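PDB 4ZU2: putative isohexenylglutaconyl-CoA hydratase from Pseudomonas aeruginosa, which probably hydrates isohexenylglutaconyl-CoA in citronellate (acyclic terpene) breakdown, as a member of the crotonase family. Local coordinates for residues G115-A127 / A147-L159. Sequence-based numbering, arbitrary orientation.
Sequences GGGFGLACVSDVA and AQIAPFVVRRIGL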
# COMPACT_ATOMS: atom_id res chain seq x y z
N GLY A 115 9.57 5.10 -18.53
CA GLY A 115 9.86 6.42 -18.02
C GLY A 115 8.58 7.20 -17.85
O GLY A 115 7.62 6.71 -17.29
N GLY A 116 8.55 8.41 -18.36
CA GLY A 116 7.35 9.22 -18.31
C GLY A 116 6.11 8.47 -18.80
O GLY A 116 5.00 8.78 -18.38
N GLY A 117 6.30 7.49 -19.68
CA GLY A 117 5.22 6.60 -20.12
C GLY A 117 4.65 5.76 -18.98
O GLY A 117 3.43 5.67 -18.83
N PHE A 118 5.54 5.14 -18.22
CA PHE A 118 5.24 4.37 -16.99
C PHE A 118 4.60 5.36 -16.00
O PHE A 118 3.64 5.03 -15.31
CB PHE A 118 6.57 3.75 -16.53
CG PHE A 118 6.56 3.09 -15.20
CD1 PHE A 118 6.20 3.75 -14.03
CD2 PHE A 118 7.05 1.81 -15.09
CE1 PHE A 118 6.25 3.11 -12.80
CE2 PHE A 118 7.09 1.17 -13.84
CZ PHE A 118 6.70 1.82 -12.71
N GLY A 119 5.06 6.61 -16.00
CA GLY A 119 4.38 7.67 -15.26
C GLY A 119 2.89 7.87 -15.49
O GLY A 119 2.10 7.94 -14.54
N LEU A 120 2.48 8.00 -16.74
CA LEU A 120 1.06 8.16 -17.05
C LEU A 120 0.20 6.97 -16.64
O LEU A 120 -0.94 7.13 -16.31
CB LEU A 120 0.84 8.32 -18.54
CG LEU A 120 1.38 9.53 -19.26
CD1 LEU A 120 1.11 9.35 -20.75
CD2 LEU A 120 0.70 10.79 -18.74
N ALA A 121 0.74 5.77 -16.80
CA ALA A 121 0.01 4.54 -16.43
C ALA A 121 -0.35 4.60 -14.92
O ALA A 121 -1.41 4.15 -14.49
CB ALA A 121 0.87 3.32 -16.74
N CYS A 122 0.55 5.18 -14.15
CA CYS A 122 0.47 5.18 -12.70
C CYS A 122 -0.62 6.08 -12.18
O CYS A 122 -0.92 6.04 -11.01
CB CYS A 122 1.80 5.63 -12.11
SG CYS A 122 3.12 4.44 -12.07
N VAL A 123 -1.19 6.92 -13.04
CA VAL A 123 -2.23 7.85 -12.61
C VAL A 123 -3.60 7.57 -13.24
O VAL A 123 -4.52 8.40 -13.17
CB VAL A 123 -1.82 9.33 -12.82
CG1 VAL A 123 -0.46 9.59 -12.19
CG2 VAL A 123 -1.82 9.70 -14.27
N SER A 124 -3.74 6.40 -13.84
CA SER A 124 -5.03 5.98 -14.36
C SER A 124 -5.92 5.39 -13.23
O SER A 124 -5.41 4.80 -12.26
CB SER A 124 -4.83 4.96 -15.49
OG SER A 124 -4.16 3.81 -15.01
N ASP A 125 -7.23 5.54 -13.36
CA ASP A 125 -8.19 4.80 -12.51
C ASP A 125 -8.26 3.30 -12.91
O ASP A 125 -8.41 2.45 -12.06
CB ASP A 125 -9.59 5.39 -12.58
CG ASP A 125 -9.63 6.84 -12.17
OD1 ASP A 125 -9.11 7.15 -11.08
OD2 ASP A 125 -10.17 7.66 -12.94
N VAL A 126 -8.10 3.02 -14.19
CA VAL A 126 -8.06 1.66 -14.70
C VAL A 126 -6.99 1.53 -15.82
O VAL A 126 -7.00 2.25 -16.82
CB VAL A 126 -9.48 1.22 -15.20
CG1 VAL A 126 -9.52 -0.29 -15.54
CG2 VAL A 126 -10.52 1.52 -14.15
N ALA A 127 -6.04 0.65 -15.59
CA ALA A 127 -5.02 0.28 -16.58
C ALA A 127 -5.23 -1.18 -17.05
O ALA A 127 -5.35 -2.12 -16.22
CB ALA A 127 -3.68 0.42 -16.01
N ALA A 147 11.98 11.66 -11.36
CA ALA A 147 11.78 12.64 -10.27
C ALA A 147 10.33 12.99 -10.01
O ALA A 147 9.87 12.92 -8.86
CB ALA A 147 12.53 13.90 -10.56
N GLN A 148 9.62 13.34 -11.08
CA GLN A 148 8.19 13.62 -10.99
C GLN A 148 7.43 12.30 -10.83
O GLN A 148 6.34 12.29 -10.29
CB GLN A 148 7.65 14.31 -12.24
CG GLN A 148 8.30 15.61 -12.61
CD GLN A 148 8.10 16.66 -11.55
OE1 GLN A 148 6.98 17.06 -11.25
NE2 GLN A 148 9.18 17.07 -10.94
N ILE A 149 7.96 11.21 -11.39
CA ILE A 149 7.29 9.91 -11.27
C ILE A 149 7.23 9.40 -9.83
O ILE A 149 6.25 8.73 -9.44
CB ILE A 149 7.98 8.88 -12.18
CG1 ILE A 149 7.73 9.23 -13.65
CG2 ILE A 149 7.55 7.50 -11.94
CD1 ILE A 149 8.76 8.70 -14.54
N ALA A 150 8.28 9.68 -9.05
CA ALA A 150 8.50 9.01 -7.76
C ALA A 150 7.23 8.92 -6.88
O ALA A 150 6.83 7.85 -6.45
CB ALA A 150 9.61 9.67 -6.98
N PRO A 151 6.60 10.05 -6.62
CA PRO A 151 5.43 10.04 -5.75
C PRO A 151 4.24 9.28 -6.34
O PRO A 151 3.47 8.69 -5.61
CB PRO A 151 5.11 11.53 -5.59
CG PRO A 151 5.83 12.21 -6.62
CD PRO A 151 7.01 11.41 -6.96
N PHE A 152 4.11 9.26 -7.66
CA PHE A 152 3.00 8.59 -8.26
C PHE A 152 3.21 7.05 -8.31
O PHE A 152 2.27 6.27 -8.24
CB PHE A 152 2.64 9.21 -9.60
CG PHE A 152 2.19 10.66 -9.53
CD1 PHE A 152 0.92 10.99 -9.08
CD2 PHE A 152 3.05 11.69 -9.94
CE1 PHE A 152 0.51 12.30 -9.04
CE2 PHE A 152 2.67 12.99 -9.87
CZ PHE A 152 1.40 13.31 -9.42
N VAL A 153 4.45 6.61 -8.38
CA VAL A 153 4.71 5.19 -8.41
C VAL A 153 4.64 4.61 -6.99
O VAL A 153 4.18 3.49 -6.81
CB VAL A 153 6.06 4.83 -9.09
CG1 VAL A 153 7.25 5.35 -8.31
CG2 VAL A 153 6.19 3.29 -9.26
N VAL A 154 5.12 5.34 -6.00
CA VAL A 154 4.99 4.89 -4.60
C VAL A 154 3.49 4.82 -4.27
O VAL A 154 3.02 3.85 -3.71
CB VAL A 154 5.71 5.85 -3.65
CG1 VAL A 154 5.45 5.47 -2.18
CG2 VAL A 154 7.18 5.91 -3.99
N ARG A 155 2.72 5.83 -4.69
CA ARG A 155 1.26 5.78 -4.54
C ARG A 155 0.66 4.59 -5.32
O ARG A 155 -0.29 3.97 -4.87
CB ARG A 155 0.62 7.11 -4.97
CG ARG A 155 0.68 8.15 -3.88
CD ARG A 155 0.65 9.59 -4.33
NE ARG A 155 1.40 10.36 -3.33
CZ ARG A 155 0.98 11.44 -2.71
NH1 ARG A 155 -0.20 11.99 -3.00
NH2 ARG A 155 1.75 12.00 -1.79
N ARG A 156 1.27 4.25 -6.45
CA ARG A 156 0.69 3.27 -7.34
C ARG A 156 0.77 1.84 -6.77
O ARG A 156 -0.25 1.18 -6.63
CB ARG A 156 1.35 3.32 -8.72
CG ARG A 156 0.65 2.41 -9.73
CD ARG A 156 -0.72 2.92 -10.06
NE ARG A 156 -1.32 2.22 -11.18
CZ ARG A 156 -2.41 2.62 -11.80
NH1 ARG A 156 -3.03 3.71 -11.40
NH2 ARG A 156 -2.91 1.91 -12.79
N ILE A 157 1.96 1.42 -6.37
CA ILE A 157 2.26 0.04 -6.02
C ILE A 157 2.94 -0.11 -4.66
O ILE A 157 3.22 -1.22 -4.25
CB ILE A 157 3.21 -0.58 -7.10
CG1 ILE A 157 4.54 0.16 -7.13
CG2 ILE A 157 2.58 -0.54 -8.48
CD1 ILE A 157 5.49 -0.34 -8.21
N GLY A 158 3.25 1.02 -4.01
CA GLY A 158 3.88 1.04 -2.71
C GLY A 158 5.40 1.20 -2.75
O GLY A 158 6.04 0.84 -3.73
N LEU A 159 5.97 1.74 -1.67
CA LEU A 159 7.41 1.93 -1.58
C LEU A 159 8.20 0.65 -1.90
O LEU A 159 9.29 0.68 -2.50
CB LEU A 159 7.78 2.41 -0.19
CG LEU A 159 9.28 2.61 0.10
CD1 LEU A 159 9.83 3.83 -0.68
CD2 LEU A 159 9.50 2.84 1.58
O HOH W 1 -0.84 6.95 -8.46
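Arg156 reaches from helix 149-157 into the turn that follows helix 116-121. Its CG lies anti to the backbone N (chi1 -173°), and a bend at chi2 lays the chain alongside Cys122. Arg156 CB and CG each lie 4.0 Å from Cys122 SG. Beyond them, Arg156 NH1 donates a 2.8 Å bond to Ser124 O. The N-H points almost straight at that oxygen (163°) and meets a lone pair in the carbonyl plane. Ala121 O sits over one guanidinium face, 3.2 Å from Arg156 NH2 but at a poor angle for a bond. Ala121 O accepts Ser124 OG at 2.8 Å, a side-chain bond across the type I turn 121-124. Leu182 O takes Arg156 NE, which further fixes the group's rotation.

Apolar contacts make up much of the rest. Val153 CG2 meets the edge of the Phe118 ring at 3.5 Å, and Val123 CG1 lies 3.7 Å from Phe152 CD1. Toward the helix starts, Ile149 CD1 rests against Gly115, and the side-chain-free Gly119 lets the backbones come close. A water bridges Cys122 O and Phe152 O, donating to both. By contrast, the outer flank of helix 149-157 is partly exposed: Val154 packs on the second subunit, and Arg155 NH2 hydrogen-bonds Ser222 O of that subunit. Within this crotonase fold, a buried, probably charged guanidinium thus ties the helix to the Ser124 carbonyl, just before strand 126-130.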